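Local atomic coordinates of uncharacterized protein (Aeromonas hydrophila J-1, PDB entry 6R1J), a protein that probably serves as the C component of AHL, a tripartite alpha-pore-forming toxin, here in its soluble form with a triply mutated head. Residues A[66-76]-A[244-255]; A[81-89]-A[230-238]. The protein carries 3 engineered substitutions. All coordinates share one frame; numbering follows the deposited sequence.

Contact 1. Residues A[66-76]-A[244-255]; sequences LTQQLANTGPF and PELARLFFTAAL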
loop_
_atom_site.group_PDB
_atom_site.type_symbol
_atom_site.label_atom_id
_atom_site.label_comp_id
_atom_site.label_asym_id
_atom_site.label_seq_id
_atom_site.Cartn_x
_atom_site.Cartn_y
_atom_site.Cartn_z
ATOM N N LEU A 66 -33.159 15.063 36.026
ATOM C CA LEU A 66 -33.630 16.152 35.156
ATOM C C LEU A 66 -35.116 15.956 34.818
ATOM O O LEU A 66 -35.816 16.960 34.806
ATOM C CB LEU A 66 -32.759 16.269 33.903
ATOM C CG LEU A 66 -31.299 16.699 34.187
ATOM C CD1 LEU A 66 -30.463 16.644 32.902
ATOM C CD2 LEU A 66 -31.263 18.088 34.761
ATOM N N THR A 67 -35.575 14.751 34.498
ATOM C CA THR A 67 -37.018 14.576 34.153
ATOM C C THR A 67 -37.879 14.946 35.397
ATOM O O THR A 67 -38.905 15.602 35.219
ATOM C CB THR A 67 -37.257 13.182 33.567
ATOM O OG1 THR A 67 -36.825 12.210 34.519
ATOM C CG2 THR A 67 -36.540 12.947 32.257
ATOM N N GLN A 68 -37.432 14.578 36.593
ATOM C CA GLN A 68 -38.106 14.895 37.882
ATOM C C GLN A 68 -38.139 16.407 38.059
ATOM O O GLN A 68 -39.229 16.913 38.292
ATOM C CB GLN A 68 -37.489 14.127 39.050
ATOM C CG GLN A 68 -37.804 12.649 39.012
ATOM C CD GLN A 68 -37.011 11.791 39.969
ATOM O OE1 GLN A 68 -35.923 12.129 40.419
ATOM N NE2 GLN A 68 -37.536 10.620 40.248
ATOM N N GLN A 69 -37.050 17.138 37.777
ATOM C CA GLN A 69 -37.111 18.610 37.811
ATOM C C GLN A 69 -38.105 19.128 36.786
ATOM O O GLN A 69 -38.831 20.087 37.087
ATOM C CB GLN A 69 -35.781 19.324 37.530
ATOM C CG GLN A 69 -34.749 19.147 38.621
ATOM C CD GLN A 69 -35.168 19.842 39.892
ATOM O OE1 GLN A 69 -35.706 20.941 39.852
ATOM N NE2 GLN A 69 -34.921 19.183 41.010
ATOM N N LEU A 70 -38.094 18.593 35.580
ATOM C CA LEU A 70 -38.981 19.125 34.524
ATOM C C LEU A 70 -40.472 18.797 34.827
ATOM O O LEU A 70 -41.349 19.380 34.136
ATOM C CB LEU A 70 -38.515 18.554 33.185
ATOM C CG LEU A 70 -37.227 19.188 32.618
ATOM C CD1 LEU A 70 -36.684 18.379 31.469
ATOM C CD2 LEU A 70 -37.490 20.610 32.169
ATOM N N ALA A 71 -40.718 17.852 35.742
ATOM C CA ALA A 71 -42.069 17.429 36.191
ATOM C C ALA A 71 -42.617 18.447 37.209
ATOM O O ALA A 71 -43.807 18.343 37.593
ATOM C CB ALA A 71 -42.001 16.034 36.774
ATOM N N ASN A 72 -41.796 19.411 37.634
ATOM C CA ASN A 72 -42.210 20.450 38.610
ATOM C C ASN A 72 -43.208 21.389 37.915
ATOM O O ASN A 72 -42.980 21.782 36.784
ATOM C CB ASN A 72 -40.998 21.167 39.217
ATOM C CG ASN A 72 -41.411 22.260 40.179
ATOM O OD1 ASN A 72 -41.768 23.365 39.766
ATOM N ND2 ASN A 72 -41.377 21.951 41.459
ATOM N N THR A 73 -44.354 21.653 38.534
ATOM C CA THR A 73 -45.379 22.585 37.989
ATOM C C THR A 73 -45.386 23.807 38.921
ATOM O O THR A 73 -44.894 23.684 40.076
ATOM C CB THR A 73 -46.736 21.886 37.807
ATOM O OG1 THR A 73 -47.127 21.397 39.091
ATOM C CG2 THR A 73 -46.679 20.761 36.793
ATOM N N GLY A 74 -45.917 24.937 38.455
ATOM C CA GLY A 74 -45.854 26.200 39.212
ATOM C C GLY A 74 -44.419 26.722 39.210
ATOM O O GLY A 74 -43.676 26.467 38.265
ATOM N N PRO A 75 -43.932 27.359 40.296
ATOM C CA PRO A 75 -42.623 28.007 40.262
ATOM C C PRO A 75 -41.467 27.170 40.831
ATOM O O PRO A 75 -41.699 26.385 41.720
ATOM C CB PRO A 75 -42.932 29.186 41.195
ATOM C CG PRO A 75 -43.765 28.551 42.310
ATOM C CD PRO A 75 -44.569 27.461 41.623
ATOM N N PHE A 76 -40.251 27.345 40.304
ATOM C CA PHE A 76 -39.029 26.745 40.903
ATOM C C PHE A 76 -38.615 27.643 42.090
ATOM O O PHE A 76 -38.457 28.865 41.877
ATOM C CB PHE A 76 -37.911 26.552 39.867
ATOM C CG PHE A 76 -38.096 25.432 38.862
ATOM C CD1 PHE A 76 -37.790 24.120 39.197
ATOM C CD2 PHE A 76 -38.520 25.702 37.562
ATOM C CE1 PHE A 76 -37.945 23.098 38.266
ATOM C CE2 PHE A 76 -38.668 24.684 36.631
ATOM C CZ PHE A 76 -38.375 23.386 36.986
ATOM N N PRO A 244 -38.630 30.763 36.525
ATOM C CA PRO A 244 -38.897 29.323 36.376
ATOM C C PRO A 244 -38.869 28.735 34.953
ATOM O O PRO A 244 -38.701 27.527 34.823
ATOM C CB PRO A 244 -40.332 29.161 36.912
ATOM C CG PRO A 244 -40.469 30.273 37.922
ATOM C CD PRO A 244 -39.672 31.423 37.334
ATOM N N GLU A 245 -39.069 29.567 33.928
ATOM C CA GLU A 245 -39.051 29.138 32.502
ATOM C C GLU A 245 -37.594 29.029 32.015
ATOM O O GLU A 245 -37.354 28.278 31.032
ATOM C CB GLU A 245 -39.877 30.122 31.668
ATOM C CG GLU A 245 -40.281 29.621 30.287
ATOM C CD GLU A 245 -41.483 28.690 30.241
ATOM O OE1 GLU A 245 -41.694 27.932 31.219
ATOM O OE2 GLU A 245 -42.227 28.744 29.236
ATOM N N LEU A 246 -36.658 29.776 32.625
ATOM C CA LEU A 246 -35.218 29.719 32.247
ATOM C C LEU A 246 -34.638 28.430 32.801
ATOM O O LEU A 246 -33.956 27.725 32.061
ATOM C CB LEU A 246 -34.431 30.931 32.748
ATOM C CG LEU A 246 -34.403 32.103 31.771
ATOM C CD1 LEU A 246 -33.611 33.256 32.362
ATOM C CD2 LEU A 246 -33.826 31.684 30.417
ATOM N N ALA A 247 -34.948 28.125 34.047
ATOM C CA ALA A 247 -34.518 26.872 34.662
ATOM C C ALA A 247 -35.009 25.737 33.749
ATOM O O ALA A 247 -34.217 24.849 33.475
ATOM C CB ALA A 247 -35.032 26.792 36.067
ATOM N N ARG A 248 -36.229 25.830 33.206
ATOM C CA ARG A 248 -36.835 24.770 32.363
ATOM C C ARG A 248 -36.042 24.676 31.052
ATOM O O ARG A 248 -35.797 23.558 30.577
ATOM C CB ARG A 248 -38.329 25.069 32.179
ATOM C CG ARG A 248 -39.113 24.044 31.375
ATOM C CD ARG A 248 -40.623 24.327 31.410
ATOM N NE ARG A 248 -41.025 24.282 32.807
ATOM C CZ ARG A 248 -41.275 23.157 33.468
ATOM N NH1 ARG A 248 -41.201 21.993 32.840
ATOM N NH2 ARG A 248 -41.604 23.196 34.748
ATOM N N LEU A 249 -35.647 25.811 30.478
ATOM C CA LEU A 249 -34.862 25.850 29.217
ATOM C C LEU A 249 -33.530 25.122 29.405
ATOM O O LEU A 249 -33.240 24.237 28.578
ATOM C CB LEU A 249 -34.619 27.290 28.782
ATOM C CG LEU A 249 -33.871 27.459 27.460
ATOM C CD1 LEU A 249 -34.815 27.258 26.281
ATOM C CD2 LEU A 249 -33.214 28.827 27.398
ATOM N N PHE A 250 -32.781 25.444 30.464
ATOM C CA PHE A 250 -31.436 24.879 30.716
ATOM C C PHE A 250 -31.560 23.429 31.178
ATOM O O PHE A 250 -30.677 22.631 30.830
ATOM C CB PHE A 250 -30.637 25.819 31.621
ATOM C CG PHE A 250 -30.292 27.099 30.886
ATOM C CD1 PHE A 250 -29.457 27.058 29.777
ATOM C CD2 PHE A 250 -30.796 28.325 31.279
ATOM C CE1 PHE A 250 -29.149 28.209 29.064
ATOM C CE2 PHE A 250 -30.497 29.474 30.557
ATOM C CZ PHE A 250 -29.682 29.414 29.448
ATOM N N PHE A 251 -32.624 23.062 31.896
ATOM C CA PHE A 251 -32.791 21.644 32.258
ATOM C C PHE A 251 -33.025 20.862 30.964
ATOM O O PHE A 251 -32.481 19.778 30.877
ATOM C CB PHE A 251 -33.888 21.415 33.299
ATOM C CG PHE A 251 -33.529 21.832 34.705
ATOM C CD1 PHE A 251 -32.247 21.658 35.206
ATOM C CD2 PHE A 251 -34.498 22.356 35.554
ATOM C CE1 PHE A 251 -31.946 21.997 36.516
ATOM C CE2 PHE A 251 -34.187 22.697 36.862
ATOM C CZ PHE A 251 -32.923 22.492 37.343
ATOM N N THR A 252 -33.840 21.378 30.050
ATOM C CA THR A 252 -34.198 20.692 28.789
ATOM C C THR A 252 -32.912 20.525 27.947
ATOM O O THR A 252 -32.679 19.401 27.422
ATOM C CB THR A 252 -35.335 21.424 28.079
ATOM O OG1 THR A 252 -36.460 21.465 28.970
ATOM C CG2 THR A 252 -35.718 20.753 26.780
ATOM N N ALA A 253 -32.087 21.587 27.837
ATOM C CA ALA A 253 -30.790 21.556 27.125
ATOM C C ALA A 253 -29.893 20.532 27.798
ATOM O O ALA A 253 -29.309 19.684 27.060
ATOM C CB ALA A 253 -30.146 22.945 27.080
ATOM N N ALA A 254 -29.767 20.561 29.133
ATOM C CA ALA A 254 -28.923 19.595 29.869
ATOM C C ALA A 254 -29.389 18.161 29.566
ATOM O O ALA A 254 -28.545 17.229 29.435
ATOM C CB ALA A 254 -28.994 19.824 31.324
ATOM N N LEU A 255 -30.707 17.941 29.492
ATOM C CA LEU A 255 -31.208 16.563 29.292
ATOM C C LEU A 255 -30.786 16.075 27.895
ATOM O O LEU A 255 -30.448 14.894 27.791
ATOM C CB LEU A 255 -32.725 16.523 29.527
ATOM C CG LEU A 255 -33.377 15.148 29.345
ATOM C CD1 LEU A 255 -32.797 14.132 30.324
ATOM C CD2 LEU A 255 -34.895 15.275 29.509
#

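Contact 2. Residues A[81-89]-A[230-238]; sequences LKAFVDLVQ and GDIANVARD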
loop_
_atom_site.group_PDB
_atom_site.type_symbol
_atom_site.label_atom_id
_atom_site.label_comp_id
_atom_site.label_asym_id
_atom_site.label_seq_id
_atom_site.Cartn_x
_atom_site.Cartn_y
_atom_site.Cartn_z
ATOM N N LEU A 81 -33.421 25.007 43.531
ATOM C CA LEU A 81 -32.606 25.053 42.290
ATOM C C LEU A 81 -31.126 24.982 42.672
ATOM O O LEU A 81 -30.441 24.089 42.193
ATOM C CB LEU A 81 -32.801 26.358 41.508
ATOM C CG LEU A 81 -33.992 26.478 40.569
ATOM C CD1 LEU A 81 -33.807 27.708 39.702
ATOM C CD2 LEU A 81 -34.154 25.241 39.695
ATOM N N LYS A 82 -30.652 25.938 43.478
ATOM C CA LYS A 82 -29.210 26.073 43.808
ATOM C C LYS A 82 -28.713 24.777 44.447
ATOM O O LYS A 82 -27.697 24.277 43.963
ATOM C CB LYS A 82 -28.937 27.339 44.632
ATOM C CG LYS A 82 -29.260 28.655 43.921
ATOM C CD LYS A 82 -28.717 28.781 42.495
ATOM C CE LYS A 82 -29.264 29.977 41.736
ATOM N NZ LYS A 82 -28.669 31.253 42.196
ATOM N N ALA A 83 -29.383 24.228 45.461
ATOM C CA ALA A 83 -28.998 22.941 46.094
ATOM C C ALA A 83 -28.841 21.824 45.040
ATOM O O ALA A 83 -27.939 20.971 45.205
ATOM C CB ALA A 83 -30.016 22.536 47.113
ATOM N N PHE A 84 -29.742 21.777 44.050
ATOM C CA PHE A 84 -29.765 20.760 42.953
ATOM C C PHE A 84 -28.543 20.998 42.047
ATOM O O PHE A 84 -27.746 20.047 41.861
ATOM C CB PHE A 84 -31.070 20.840 42.135
ATOM C CG PHE A 84 -31.144 19.844 41.000
ATOM C CD1 PHE A 84 -31.274 18.493 41.266
ATOM C CD2 PHE A 84 -31.015 20.254 39.683
ATOM C CE1 PHE A 84 -31.303 17.573 40.231
ATOM C CE2 PHE A 84 -31.035 19.332 38.646
ATOM C CZ PHE A 84 -31.196 17.996 38.928
ATOM N N VAL A 85 -28.411 22.235 41.537
ATOM C CA VAL A 85 -27.280 22.682 40.681
ATOM C C VAL A 85 -25.983 22.309 41.402
ATOM O O VAL A 85 -25.108 21.668 40.750
ATOM C CB VAL A 85 -27.370 24.177 40.332
ATOM C CG1 VAL A 85 -26.099 24.679 39.682
ATOM C CG2 VAL A 85 -28.574 24.471 39.441
ATOM N N ASP A 86 -25.898 22.603 42.705
ATOM C CA ASP A 86 -24.700 22.280 43.519
ATOM C C ASP A 86 -24.486 20.774 43.504
ATOM O O ASP A 86 -23.345 20.351 43.315
ATOM C CB ASP A 86 -24.807 22.694 44.990
ATOM C CG ASP A 86 -24.639 24.176 45.279
ATOM O OD1 ASP A 86 -24.303 24.921 44.337
ATOM O OD2 ASP A 86 -24.839 24.567 46.470
ATOM N N LEU A 87 -25.523 19.991 43.786
ATOM C CA LEU A 87 -25.391 18.517 43.832
ATOM C C LEU A 87 -24.909 17.973 42.456
ATOM O O LEU A 87 -24.008 17.095 42.423
ATOM C CB LEU A 87 -26.744 17.933 44.219
ATOM C CG LEU A 87 -26.798 16.411 44.198
ATOM C CD1 LEU A 87 -25.979 15.846 45.349
ATOM C CD2 LEU A 87 -28.238 15.918 44.226
ATOM N N VAL A 88 -25.486 18.458 41.358
ATOM C CA VAL A 88 -25.144 17.984 39.977
ATOM C C VAL A 88 -23.690 18.409 39.673
ATOM O O VAL A 88 -22.924 17.540 39.232
ATOM C CB VAL A 88 -26.130 18.511 38.914
ATOM C CG1 VAL A 88 -25.663 18.193 37.495
ATOM C CG2 VAL A 88 -27.547 17.977 39.125
ATOM N N GLN A 89 -23.314 19.670 39.952
ATOM C CA GLN A 89 -21.915 20.172 39.725
ATOM C C GLN A 89 -20.918 19.270 40.472
ATOM O O GLN A 89 -19.866 18.935 39.884
ATOM C CB GLN A 89 -21.775 21.645 40.098
ATOM C CG GLN A 89 -22.333 22.577 39.032
ATOM C CD GLN A 89 -22.244 24.043 39.398
ATOM O OE1 GLN A 89 -21.950 24.411 40.540
ATOM N NE2 GLN A 89 -22.544 24.903 38.434
ATOM N N GLY A 230 -22.158 23.535 31.211
ATOM C CA GLY A 230 -22.536 24.905 30.831
ATOM C C GLY A 230 -24.038 25.118 30.961
ATOM O O GLY A 230 -24.486 26.188 31.444
ATOM N N ASP A 231 -24.833 24.139 30.524
ATOM C CA ASP A 231 -26.306 24.192 30.701
ATOM C C ASP A 231 -26.621 24.285 32.200
ATOM O O ASP A 231 -27.377 25.182 32.588
ATOM C CB ASP A 231 -26.956 22.981 30.028
ATOM C CG ASP A 231 -26.946 23.069 28.516
ATOM O OD1 ASP A 231 -26.991 24.203 28.015
ATOM O OD2 ASP A 231 -26.986 22.002 27.849
ATOM N N ILE A 232 -26.055 23.416 33.022
ATOM C CA ILE A 232 -26.376 23.300 34.461
ATOM C C ILE A 232 -26.002 24.595 35.186
ATOM O O ILE A 232 -26.791 25.010 36.062
ATOM C CB ILE A 232 -25.715 22.053 35.069
ATOM C CG1 ILE A 232 -26.350 20.766 34.552
ATOM C CG2 ILE A 232 -25.742 22.091 36.583
ATOM C CD1 ILE A 232 -27.805 20.599 34.967
ATOM N N ALA A 233 -24.884 25.221 34.816
ATOM C CA ALA A 233 -24.423 26.476 35.458
ATOM C C ALA A 233 -25.338 27.632 35.034
ATOM O O ALA A 233 -25.435 28.579 35.783
ATOM C CB ALA A 233 -22.967 26.732 35.140
ATOM N N ASN A 234 -26.012 27.547 33.887
ATOM C CA ASN A 234 -26.964 28.597 33.431
ATOM C C ASN A 234 -28.279 28.552 34.229
ATOM O O ASN A 234 -29.125 29.418 33.996
ATOM C CB ASN A 234 -27.163 28.552 31.927
ATOM C CG ASN A 234 -25.965 29.161 31.238
ATOM O OD1 ASN A 234 -25.393 30.124 31.744
ATOM N ND2 ASN A 234 -25.570 28.598 30.115
ATOM N N VAL A 235 -28.432 27.592 35.135
ATOM C CA VAL A 235 -29.548 27.541 36.121
ATOM C C VAL A 235 -29.080 28.288 37.386
ATOM O O VAL A 235 -29.901 28.994 38.000
ATOM C CB VAL A 235 -29.927 26.076 36.410
ATOM C CG1 VAL A 235 -31.083 25.964 37.398
ATOM C CG2 VAL A 235 -30.234 25.319 35.124
ATOM N N ALA A 236 -27.796 28.128 37.742
ATOM C CA ALA A 236 -27.106 28.717 38.924
ATOM C C ALA A 236 -26.978 30.245 38.799
ATOM O O ALA A 236 -26.837 30.915 39.839
ATOM C CB ALA A 236 -25.734 28.094 39.082
ATOM N N ARG A 237 -26.970 30.762 37.567
ATOM C CA ARG A 237 -26.822 32.202 37.238
ATOM C C ARG A 237 -28.053 32.977 37.729
ATOM O O ARG A 237 -27.901 34.188 38.000
ATOM C CB ARG A 237 -26.598 32.320 35.733
ATOM C CG ARG A 237 -26.273 33.719 35.245
ATOM C CD ARG A 237 -26.173 33.675 33.736
ATOM N NE ARG A 237 -27.465 33.360 33.131
ATOM C CZ ARG A 237 -27.670 33.166 31.832
ATOM N NH1 ARG A 237 -26.659 33.241 30.982
ATOM N NH2 ARG A 237 -28.887 32.899 31.389
ATOM N N ASP A 238 -29.214 32.309 37.836
ATOM C CA ASP A 238 -30.493 32.867 38.366
ATOM C C ASP A 238 -30.328 33.159 39.865
ATOM O O ASP A 238 -30.523 34.330 40.260
ATOM C CB ASP A 238 -31.674 31.909 38.151
ATOM C CG ASP A 238 -32.124 31.740 36.704
ATOM O OD1 ASP A 238 -31.661 32.533 35.851
ATOM O OD2 ASP A 238 -32.945 30.818 36.434
#

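Contact 1. Residues A[66-76]-A[244-255]
Arg248 supplies the polar half of this contact, between the end of helix 28-70 with its loop and the start of helix 244-264. Its NH1 donates to Leu70 O at 2.9 Å, nearly straight (167°) and in the guanidinium plane; NH2 reaches Asn72 O at 2.8 Å along a more bent path. CG stands anti to the backbone N (chi1 -178°), and a bend at chi3 turns the guanidinium onto the two carbonyls.

Aromatic contacts centre on Phe251. Its edge points toward the face of Phe76 in an offset edge-to-face pair, centroids 5.8 Å apart and planes at 64°. Gln69 CB lies over one Phe251 face, 4.1 Å from the ring centroid, a CH-pi contact.

Among the apolar contacts Leu70 is a knob in the hole formed by Arg248, Phe251, Thr252 and Leu255, its CD2 3.9 Å from Phe251 CB. One turn earlier, Leu66 splits its branches, CD2 meeting Phe251 CD1 at 3.7 Å and CD1 packing on Ala254 CB at 3.8 Å. Leu163 of the second subunit packs on Arg248.

One guanidinium bonding two main-chain carbonyls thus fixes the chain leaving helix 28-70, while apolar packing holds the antiparallel helical bundle together.

Contact 2. Residues A[81-89]-A[230-238]
Lys82 NZ donates to Ala236 O across 3.0 Å, the one hydrogen bond between these two segments of an elongated antiparallel helical bundle. Helices 78-157 and 163-236 run here as neighbours in opposite directions, their local axes 9.3 Å apart at closest and 153° between N-to-C directions. The amine approaches from well above the carbonyl plane, 43° out of it, away from the oxygen's lone-pair directions. Bends at chi2 (-48°) and chi4 of the lysine carry its amine to the backbone of Ala236, and CE also lies close to the same oxygen. The bond lies at one edge of the interface.

Below it the interface is aliphatic. The methyls of Val85 have different partners: CG2 meets Val235 CG1 at 3.6 Å, while CG1, anti to the backbone N, turns toward Ala236 and Ile232. Leu81 comes from one turn earlier and crosses Val235 at about a right angle, CD2 lying 3.9 Å from Val235 CG1. A turn after Val85, Val88 crosses Ile232 in the same way, CG1 touching Ile232 CG1 at 4.0 Å. Successive turns of both helices thus contribute branched side chains to one strip.

Other helices close the surroundings: Leu62 of helix 28-70 packs on Val88, and Phe250 of helix 244-264 packs on Val235. At the far edge Gln89 stretches out, its NE2 3.8 Å from Ala233 CB. The tightest carbon pair is Val85 CG1 against Ala236 CB, only 3.5 Å apart.

Contact 1 and contact 2 sit side by side at one end of the long bundle, their centres about 11 Å apart. Along the sequence contact 2 is nested within the loop closed by contact 1. Contact 1 joins helices 28-70 and 244-264, contact 2 helices 78-157 and 163-236. Phe250 CD2 lies 3.4 Å from Asn234 O, and Asp231 OD2 comes within 3.3 Å of Ala253 C; the same carboxylate oxygen forms a salt bridge with Lys152 of the second subunit. Phe84 of helix 78-157 meets Phe251, ring planes at about 80°, a second bridge between the contacts. A bound sodium ion lies about 13 Å from the side chain of Ala254; neither contact belongs to the sodium site of Thr224 and Asp264.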